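Local coordinates for protein diol-dehydratase (Roseburia inulinivorans, PDB 5I2A) that is a B12-independent glycyl radical enzyme, a lyase that dehydrates 1,2-propanediol, at residues D5-I15 and R309-C318; T369-P377 and R396-L407. All coordinates share one frame; numbering follows the deposited sequence. Where two conformers were deposited one is given.

Interaction 1. Residues D5-I15 and R309-C318; sequences DSTPIAKSDRI and REYAQELIDC
The N-terminal segment D5-I15, mostly loop before it turns into a helix, runs in the same direction as helix segment 309-318, the CA atoms of I9 and E310 lying 6.1 Å apart. From I9 to S12, backbone atoms meet the helix through water: bridges tie I9 N to Q313 OE1, A10 N to E310 OE1, A10 O to E310 O and S12 N to D317 OD2, which also bonds H373 ND1. The side chains grip at both ends. At one, the R309 guanidinium is sandwiched: I9 CD1 covers one face, and the D5 carboxylate stacks on the other, its plane only 12° away, with OD2 3.5 Å from R309 NH2, so the attraction is one of charge alone. I9 CG2 packs on Q313 CB at 3.5 Å. At the far end E314 reaches out straight (chi2 177°), which carries OE2 to two donors on opposite faces of the carboxylate: S12 OG and, at 2.8 Å, R14 NE, OE2 lying in the plane of that guanidinium. S12 OG in turn caps R14 N, and R14 has a second acidic partner in E243. Helix 362-374 flanks the contact, M366 touching I9, while helix 262-279 packs on L315 and I316.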
loop_
_atom_site.group_PDB
_atom_site.type_symbol
_atom_site.label_atom_id
_atom_site.label_comp_id
_atom_site.label_asym_id
_atom_site.label_seq_id
_atom_site.Cartn_x
_atom_site.Cartn_y
_atom_site.Cartn_z
ATOM N N ASP A 5 7.566 49.371 17.743
ATOM C CA ASP A 5 6.710 50.554 17.844
ATOM C C ASP A 5 5.240 50.141 17.857
ATOM O O ASP A 5 4.651 49.882 16.805
ATOM C CB ASP A 5 6.987 51.519 16.684
ATOM C CG ASP A 5 6.070 52.745 16.684
ATOM O OD1 ASP A 5 5.328 52.980 17.661
ATOM O OD2 ASP A 5 6.105 53.491 15.683
ATOM N N SER A 6 4.646 50.122 19.047
ATOM C CA SER A 6 3.308 49.572 19.241
ATOM C C SER A 6 2.140 50.484 18.849
ATOM O O SER A 6 0.983 50.104 19.027
ATOM C CB SER A 6 3.132 49.150 20.704
ATOM O OG SER A 6 3.131 50.263 21.575
ATOM N N THR A 7 2.418 51.674 18.325
ATOM C CA THR A 7 1.324 52.545 17.902
ATOM C C THR A 7 0.589 51.884 16.731
ATOM O O THR A 7 1.222 51.415 15.789
ATOM C CB THR A 7 1.810 53.962 17.490
ATOM O OG1 THR A 7 2.574 53.881 16.287
ATOM C CG2 THR A 7 2.665 54.587 18.571
ATOM N N PRO A 8 -0.749 51.823 16.807
ATOM C CA PRO A 8 -1.579 51.234 15.746
ATOM C C PRO A 8 -1.437 51.980 14.422
ATOM O O PRO A 8 -1.451 53.209 14.410
ATOM C CB PRO A 8 -3.006 51.368 16.293
ATOM C CG PRO A 8 -2.839 51.433 17.772
ATOM C CD PRO A 8 -1.539 52.161 18.003
ATOM N N ILE A 9 -1.304 51.236 13.329
ATOM C CA ILE A 9 -1.145 51.807 11.999
ATOM C C ILE A 9 -2.517 52.000 11.352
ATOM O O ILE A 9 -3.433 51.221 11.598
ATOM C CB ILE A 9 -0.250 50.902 11.134
ATOM C CG1 ILE A 9 1.145 50.811 11.757
ATOM C CG2 ILE A 9 -0.149 51.413 9.726
ATOM C CD1 ILE A 9 1.982 49.677 11.213
ATOM N N ALA A 10 -2.673 53.057 10.558
ATOM C CA ALA A 10 -3.978 53.408 10.007
ATOM C C ALA A 10 -4.508 52.334 9.070
ATOM O O ALA A 10 -3.747 51.557 8.490
ATOM C CB ALA A 10 -3.912 54.755 9.275
ATOM N N LYS A 11 -5.825 52.305 8.942
ATOM C CA LYS A 11 -6.510 51.370 8.079
ATOM C C LYS A 11 -6.834 51.998 6.725
ATOM O O LYS A 11 -7.476 53.041 6.663
ATOM C CB LYS A 11 -7.794 50.881 8.757
ATOM C CG LYS A 11 -8.649 49.951 7.882
ATOM C CD LYS A 11 -9.743 49.266 8.691
ATOM C CE LYS A 11 -11.116 49.736 8.304
ATOM N NZ LYS A 11 -12.149 48.703 8.579
ATOM N N SER A 12 -6.398 51.351 5.650
ATOM C CA SER A 12 -6.733 51.775 4.290
ATOM C C SER A 12 -8.222 51.614 3.971
ATOM O O SER A 12 -8.877 50.694 4.466
ATOM C CB SER A 12 -5.905 50.988 3.277
ATOM O OG SER A 12 -6.399 51.165 1.961
ATOM N N ASP A 13 -8.742 52.501 3.124
ATOM C CA ASP A 13 -10.160 52.477 2.774
ATOM C C ASP A 13 -10.486 51.286 1.872
ATOM O O ASP A 13 -11.651 50.932 1.694
ATOM C CB ASP A 13 -10.583 53.796 2.098
ATOM C CG ASP A 13 -9.907 54.023 0.747
ATOM O OD1 ASP A 13 -8.706 53.708 0.600
ATOM O OD2 ASP A 13 -10.585 54.525 -0.173
ATOM N N ARG A 14 -9.449 50.673 1.313
ATOM C CA ARG A 14 -9.607 49.462 0.500
ATOM C C ARG A 14 -10.241 48.312 1.293
ATOM O O ARG A 14 -11.058 47.563 0.772
ATOM C CB ARG A 14 -8.240 49.014 -0.041
ATOM C CG ARG A 14 -8.267 47.808 -0.983
ATOM C CD ARG A 14 -6.864 47.229 -1.154
ATOM N NE ARG A 14 -5.858 48.271 -1.360
ATOM C CZ ARG A 14 -5.433 48.682 -2.549
ATOM N NH1 ARG A 14 -5.913 48.135 -3.658
ATOM N NH2 ARG A 14 -4.525 49.641 -2.632
ATOM N N ILE A 15 -9.859 48.194 2.561
ATOM C CA ILE A 15 -10.178 47.007 3.352
ATOM C C ILE A 15 -11.679 46.739 3.468
ATOM O O ILE A 15 -12.134 45.639 3.198
ATOM C CB ILE A 15 -9.560 47.106 4.767
ATOM C CG1 ILE A 15 -8.048 47.316 4.660
ATOM C CG2 ILE A 15 -9.894 45.869 5.601
ATOM C CD1 ILE A 15 -7.341 46.410 3.649
ATOM N N ARG A 309 5.287 51.531 7.018
ATOM C CA ARG A 309 4.447 50.829 7.973
ATOM C C ARG A 309 3.002 50.757 7.470
ATOM O O ARG A 309 2.314 49.748 7.643
ATOM C CB ARG A 309 4.510 51.504 9.339
ATOM C CG ARG A 309 5.821 51.237 10.077
ATOM C CD ARG A 309 5.938 52.048 11.350
ATOM N NE ARG A 309 5.556 51.285 12.535
ATOM C CZ ARG A 309 4.507 51.582 13.288
ATOM N NH1 ARG A 309 3.761 52.619 12.965
ATOM N NH2 ARG A 309 4.210 50.858 14.356
ATOM N N GLU A 310 2.555 51.819 6.821
ATOM C CA GLU A 310 1.172 51.889 6.377
ATOM C C GLU A 310 0.889 50.847 5.295
ATOM O O GLU A 310 -0.168 50.218 5.295
ATOM C CB GLU A 310 0.827 53.294 5.857
ATOM C CG GLU A 310 0.636 54.352 6.939
ATOM C CD GLU A 310 1.920 54.647 7.687
ATOM O OE1 GLU A 310 1.879 54.795 8.924
ATOM O OE2 GLU A 310 2.974 54.714 7.030
ATOM N N TYR A 311 1.820 50.679 4.366
ATOM C CA TYR A 311 1.613 49.735 3.277
ATOM C C TYR A 311 1.748 48.303 3.776
ATOM O O TYR A 311 1.019 47.412 3.327
ATOM C CB TYR A 311 2.595 49.981 2.134
ATOM C CG TYR A 311 2.283 49.152 0.910
ATOM C CD1 TYR A 311 1.062 49.281 0.256
ATOM C CD2 TYR A 311 3.202 48.240 0.408
ATOM C CE1 TYR A 311 0.767 48.534 -0.867
ATOM C CE2 TYR A 311 2.914 47.485 -0.716
ATOM C CZ TYR A 311 1.697 47.635 -1.343
ATOM O OH TYR A 311 1.403 46.882 -2.444
ATOM N N ALA A 312 2.681 48.095 4.699
ATOM C CA ALA A 312 2.842 46.798 5.341
ATOM C C ALA A 312 1.551 46.379 6.047
ATOM O O ALA A 312 1.127 45.235 5.930
ATOM C CB ALA A 312 3.998 46.821 6.324
ATOM N N GLN A 313 0.931 47.314 6.764
ATOM C CA GLN A 313 -0.319 47.043 7.461
ATOM C C GLN A 313 -1.409 46.734 6.451
ATOM O O GLN A 313 -2.224 45.839 6.663
ATOM C CB GLN A 313 -0.749 48.222 8.338
ATOM C CG GLN A 313 -1.987 47.931 9.190
ATOM C CD GLN A 313 -1.699 46.907 10.293
ATOM O OE1 GLN A 313 -0.820 47.107 11.132
ATOM N NE2 GLN A 313 -2.432 45.801 10.280
ATOM N N GLU A 314 -1.418 47.475 5.349
ATOM C CA GLU A 314 -2.423 47.259 4.322
ATOM C C GLU A 314 -2.285 45.855 3.721
ATOM O O GLU A 314 -3.284 45.174 3.477
ATOM C CB GLU A 314 -2.320 48.315 3.218
ATOM C CG GLU A 314 -3.501 48.265 2.247
ATOM C CD GLU A 314 -3.444 49.363 1.186
ATOM O OE1 GLU A 314 -2.347 49.888 0.935
ATOM O OE2 GLU A 314 -4.492 49.681 0.600
ATOM N N LEU A 315 -1.047 45.431 3.489
ATOM C CA LEU A 315 -0.787 44.095 2.950
ATOM C C LEU A 315 -1.268 43.007 3.917
ATOM O O LEU A 315 -1.915 42.048 3.514
ATOM C CB LEU A 315 0.698 43.913 2.648
ATOM C CG LEU A 315 1.262 44.661 1.433
ATOM C CD1 LEU A 315 2.784 44.616 1.436
ATOM C CD2 LEU A 315 0.713 44.115 0.119
ATOM N N ILE A 316 -0.951 43.168 5.196
ATOM C CA ILE A 316 -1.363 42.208 6.203
ATOM C C ILE A 316 -2.894 42.169 6.302
ATOM O O ILE A 316 -3.496 41.089 6.361
ATOM C CB ILE A 316 -0.739 42.537 7.566
ATOM C CG1 ILE A 316 0.783 42.375 7.489
ATOM C CG2 ILE A 316 -1.314 41.641 8.641
ATOM C CD1 ILE A 316 1.526 42.837 8.750
ATOM N N ASP A 317 -3.520 43.346 6.292
ATOM C CA ASP A 317 -4.974 43.427 6.281
ATOM C C ASP A 317 -5.550 42.663 5.082
ATOM O O ASP A 317 -6.567 41.974 5.195
ATOM C CB ASP A 317 -5.452 44.884 6.248
ATOM C CG ASP A 317 -5.194 45.629 7.554
ATOM O OD1 ASP A 317 -4.740 45.008 8.540
ATOM O OD2 ASP A 317 -5.451 46.848 7.594
ATOM N N CYS A 318 -4.898 42.799 3.933
ATOM C CA CYS A 318 -5.336 42.092 2.734
ATOM C C CYS A 318 -5.263 40.563 2.926
ATOM O O CYS A 318 -6.154 39.838 2.492
ATOM C CB CYS A 318 -4.509 42.528 1.522
ATOM S SG CYS A 318 -5.011 44.150 0.806
HETATM O O HOH W 1 -0.722 48.469 13.629
HETATM O O HOH W 2 -2.828 50.555 6.176
HETATM O O HOH W 3 -0.286 55.003 10.446
HETATM O O HOH W 4 -4.972 48.853 5.664
HETATM O O HOH W 5 -1.901 51.173 -1.319
#

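Interaction 2. Residues T369-P377 and R396-L407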
loop_
_atom_site.group_PDB
_atom_site.type_symbol
_atom_site.label_atom_id
_atom_site.label_comp_id
_atom_site.label_asym_id
_atom_site.label_seq_id
_atom_site.Cartn_x
_atom_site.Cartn_y
_atom_site.Cartn_z
ATOM N N THR A 369 -3.619 44.361 15.067
ATOM C CA THR A 369 -4.290 45.484 14.418
ATOM C C THR A 369 -5.089 44.990 13.217
ATOM O O THR A 369 -6.210 45.446 12.969
ATOM C CB THR A 369 -3.279 46.570 13.977
ATOM O OG1 THR A 369 -2.678 47.173 15.131
ATOM C CG2 THR A 369 -3.966 47.660 13.158
ATOM N N ALA A 370 -4.518 44.052 12.473
ATOM C CA ALA A 370 -5.190 43.554 11.285
ATOM C C ALA A 370 -6.511 42.869 11.650
ATOM O O ALA A 370 -7.505 43.024 10.950
ATOM C CB ALA A 370 -4.281 42.606 10.502
ATOM N N SER A 371 -6.532 42.148 12.761
ATOM C CA SER A 371 -7.782 41.565 13.252
ATOM C C SER A 371 -8.821 42.647 13.592
ATOM O O SER A 371 -10.016 42.461 13.389
ATOM C CB SER A 371 -7.506 40.695 14.479
ATOM O OG SER A 371 -6.793 39.527 14.126
ATOM N N GLU A 372 -8.358 43.776 14.118
ATOM C CA GLU A 372 -9.258 44.881 14.437
ATOM C C GLU A 372 -9.734 45.562 13.150
ATOM O O GLU A 372 -10.907 45.869 13.006
ATOM C CB GLU A 372 -8.561 45.886 15.363
ATOM C CG GLU A 372 -9.452 46.945 15.937
ATOM C CD GLU A 372 -8.802 47.653 17.124
ATOM O OE1 GLU A 372 -7.551 47.649 17.224
ATOM O OE2 GLU A 372 -9.546 48.201 17.966
ATOM N N HIS A 373 -8.815 45.772 12.213
ATOM C CA HIS A 373 -9.137 46.393 10.932
ATOM C C HIS A 373 -10.164 45.591 10.130
ATOM O O HIS A 373 -11.186 46.119 9.697
ATOM C CB HIS A 373 -7.874 46.561 10.081
ATOM C CG HIS A 373 -7.014 47.722 10.475
ATOM N ND1 HIS A 373 -5.858 48.052 9.794
ATOM C CD2 HIS A 373 -7.120 48.614 11.487
ATOM C CE1 HIS A 373 -5.308 49.111 10.356
ATOM N NE2 HIS A 373 -6.053 49.471 11.387
ATOM N N VAL A 374 -9.879 44.311 9.924
ATOM C CA VAL A 374 -10.716 43.488 9.062
ATOM C C VAL A 374 -11.955 43.035 9.816
ATOM O O VAL A 374 -13.029 42.961 9.251
ATOM C CB VAL A 374 -9.925 42.273 8.516
ATOM C CG1 VAL A 374 -10.815 41.371 7.681
ATOM C CG2 VAL A 374 -8.738 42.770 7.681
ATOM N N PHE A 375 -11.779 42.751 11.103
ATOM C CA PHE A 375 -12.853 42.346 12.009
ATOM C C PHE A 375 -13.721 41.203 11.471
ATOM O O PHE A 375 -14.944 41.229 11.598
ATOM C CB PHE A 375 -13.739 43.550 12.372
ATOM C CG PHE A 375 -14.159 43.568 13.822
ATOM C CD1 PHE A 375 -13.370 44.185 14.777
ATOM C CD2 PHE A 375 -15.317 42.934 14.231
ATOM C CE1 PHE A 375 -13.743 44.188 16.107
ATOM C CE2 PHE A 375 -15.690 42.929 15.558
ATOM C CZ PHE A 375 -14.902 43.554 16.499
ATOM N N LEU A 376 -13.069 40.196 10.895
ATOM C CA LEU A 376 -13.742 39.002 10.386
ATOM C C LEU A 376 -13.372 37.804 11.275
ATOM O O LEU A 376 -12.482 37.922 12.108
ATOM C CB LEU A 376 -13.340 38.756 8.931
ATOM C CG LEU A 376 -14.029 39.691 7.935
ATOM C CD1 LEU A 376 -13.605 39.329 6.509
ATOM C CD2 LEU A 376 -15.558 39.636 8.107
ATOM N N PRO A 377 -14.053 36.653 11.113
ATOM C CA PRO A 377 -13.736 35.514 11.983
ATOM C C PRO A 377 -12.299 34.988 11.870
ATOM O O PRO A 377 -11.728 34.598 12.871
ATOM C CB PRO A 377 -14.719 34.443 11.512
ATOM C CG PRO A 377 -15.894 35.230 11.027
ATOM C CD PRO A 377 -15.284 36.415 10.339
ATOM N N ARG A 396 -2.199 45.167 24.473
ATOM C CA ARG A 396 -2.770 45.315 23.144
ATOM C C ARG A 396 -3.696 44.138 22.796
ATOM O O ARG A 396 -4.728 44.313 22.149
ATOM C CB ARG A 396 -1.657 45.428 22.106
ATOM C CG ARG A 396 -2.149 45.670 20.718
ATOM C CD ARG A 396 -2.524 47.133 20.514
ATOM N NE ARG A 396 -2.950 47.376 19.142
ATOM C CZ ARG A 396 -4.214 47.315 18.731
ATOM N NH1 ARG A 396 -5.180 47.021 19.597
ATOM N NH2 ARG A 396 -4.513 47.555 17.457
ATOM N N ALA A 397 -3.316 42.938 23.224
ATOM C CA ALA A 397 -4.162 41.761 23.033
ATOM C C ALA A 397 -5.477 41.940 23.799
ATOM O O ALA A 397 -6.556 41.676 23.274
ATOM C CB ALA A 397 -3.438 40.492 23.489
ATOM N N ALA A 398 -5.363 42.407 25.039
ATOM C CA ALA A 398 -6.522 42.614 25.897
ATOM C C ALA A 398 -7.468 43.648 25.276
ATOM O O ALA A 398 -8.680 43.493 25.329
ATOM C CB ALA A 398 -6.082 43.045 27.299
ATOM N N GLU A 399 -6.895 44.672 24.657
ATOM C CA GLU A 399 -7.678 45.666 23.932
ATOM C C GLU A 399 -8.493 45.033 22.813
ATOM O O GLU A 399 -9.644 45.399 22.593
ATOM C CB GLU A 399 -6.770 46.753 23.345
ATOM C CG GLU A 399 -6.195 47.710 24.381
ATOM C CD GLU A 399 -5.015 48.530 23.855
ATOM O OE1 GLU A 399 -4.365 49.225 24.666
ATOM O OE2 GLU A 399 -4.728 48.469 22.640
ATOM N N LEU A 400 -7.885 44.094 22.096
ATOM C CA LEU A 400 -8.603 43.391 21.049
ATOM C C LEU A 400 -9.721 42.544 21.646
ATOM O O LEU A 400 -10.831 42.543 21.140
ATOM C CB LEU A 400 -7.663 42.510 20.222
ATOM C CG LEU A 400 -8.300 41.838 19.006
ATOM C CD1 LEU A 400 -8.783 42.874 18.002
ATOM C CD2 LEU A 400 -7.307 40.882 18.350
ATOM N N THR A 401 -9.425 41.830 22.728
ATOM C CA THR A 401 -10.432 40.986 23.354
ATOM C C THR A 401 -11.631 41.822 23.816
ATOM O O THR A 401 -12.775 41.405 23.687
ATOM C CB THR A 401 -9.847 40.204 24.539
ATOM O OG1 THR A 401 -8.736 39.428 24.083
ATOM C CG2 THR A 401 -10.890 39.275 25.144
ATOM N N ARG A 402 -11.350 43.014 24.327
ATOM C CA ARG A 402 -12.386 43.921 24.798
ATOM C C ARG A 402 -13.388 44.283 23.692
ATOM O O ARG A 402 -14.546 44.529 23.980
ATOM C CB ARG A 402 -11.741 45.190 25.372
ATOM C CG ARG A 402 -12.712 46.222 25.931
ATOM C CD ARG A 402 -12.060 47.588 25.800
ATOM N NE ARG A 402 -11.433 47.993 27.021
ATOM C CZ ARG A 402 -10.452 48.882 27.134
ATOM N NH1 ARG A 402 -9.903 49.473 26.077
ATOM N NH2 ARG A 402 -10.008 49.152 28.339
ATOM N N THR A 403 -12.954 44.293 22.431
ATOM C CA THR A 403 -13.889 44.599 21.345
ATOM C C THR A 403 -14.989 43.557 21.219
ATOM O O THR A 403 -15.972 43.797 20.529
ATOM C CB THR A 403 -13.206 44.704 19.964
ATOM O OG1 THR A 403 -12.813 43.399 19.535
ATOM C CG2 THR A 403 -12.002 45.669 19.985
ATOM N N GLY A 404 -14.819 42.395 21.853
ATOM C CA GLY A 404 -15.827 41.348 21.758
ATOM C C GLY A 404 -15.619 40.352 20.623
ATOM O O GLY A 404 -16.372 39.387 20.476
ATOM N N ILE A 405 -14.579 40.573 19.829
ATOM C CA ILE A 405 -14.298 39.723 18.686
ATOM C C ILE A 405 -13.793 38.317 19.084
ATOM O O ILE A 405 -13.733 37.420 18.245
ATOM C CB ILE A 405 -13.276 40.401 17.750
ATOM C CG1 ILE A 405 -13.340 39.803 16.347
ATOM C CG2 ILE A 405 -11.865 40.349 18.339
ATOM C CD1 ILE A 405 -12.449 40.499 15.366
ATOM N N GLY A 406 -13.451 38.130 20.359
ATOM C CA GLY A 406 -13.073 36.828 20.871
ATOM C C GLY A 406 -11.609 36.491 20.655
ATOM O O GLY A 406 -11.182 35.367 20.904
ATOM N N LEU A 407 -10.843 37.482 20.212
ATOM C CA LEU A 407 -9.435 37.307 19.870
ATOM C C LEU A 407 -8.519 38.184 20.732
ATOM O O LEU A 407 -8.955 39.194 21.274
ATOM C CB LEU A 407 -9.215 37.636 18.386
ATOM C CG LEU A 407 -10.039 36.872 17.345
ATOM C CD1 LEU A 407 -9.753 37.414 15.945
ATOM C CD2 LEU A 407 -9.737 35.371 17.408
HETATM O O HOH W 6 -0.621 48.227 17.573
#
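F375 and I405 meet in an unusually centred CH-pi contact: I405 CD1 stands 3.7 Å from the centroid of the F375 ring and only 6° off its normal. F375 has left the helix with positive phi, and its chi1 of -140° lies away from the staggered positions; the ring thus turned also brings CZ within 3.8 Å of I405 CB. Beside it T403 OG1, which donates to L400 O at 2.7 Å, approaches the ring obliquely. Further back along the two helices, R396 bends at chi2 and spends one nitrogen on two partners, NH2 donating to T369 OG1 at 3.0 Å and, in the guanidinium plane, to E372 OE1, also at 3.0 Å; a water accepts from NE. A leucine in its place would probably leave the E372 carboxylate without its cationic mate and T369 without this donor. Between polar and aromatic ends, L400 puts CD2 against S371 CB at 3.9 Å and CD1 against E372 CB. The helix segments cross at 20° with axes 10.3 Å apart. Such near-parallel helices, each leading to the next parallel strand (380-385, then 409-412), are what successive beta-alpha-beta units produce, consistent with the alpha/beta barrel of glycyl radical enzymes.

How the interactions relate
Both segments of interaction 1 precede those of interaction 2 in the sequence, and the centres of the two contacts lie about 14 Å apart. Helix 362-374 is what joins them: it carries 369-374, the helical part of 369-377, and its neighbours, 5-15 and helix 309-323, are reached directly through H373, whose ND1 bonds D317 OD2 and whose O receives K11 NZ, both probable hydrogen bonds. A370 also packs on D317. Helices 309-323, 362-374 and 391-402 thus alternate along the chain with strands 346-350, 380-385 and 409-412, adjacent and parallel in one mixed sheet. The N-terminal segment 5-15 is laid against this helical layer, so residues from the very start of the chain are fastened to the sheet-bearing part of the fold.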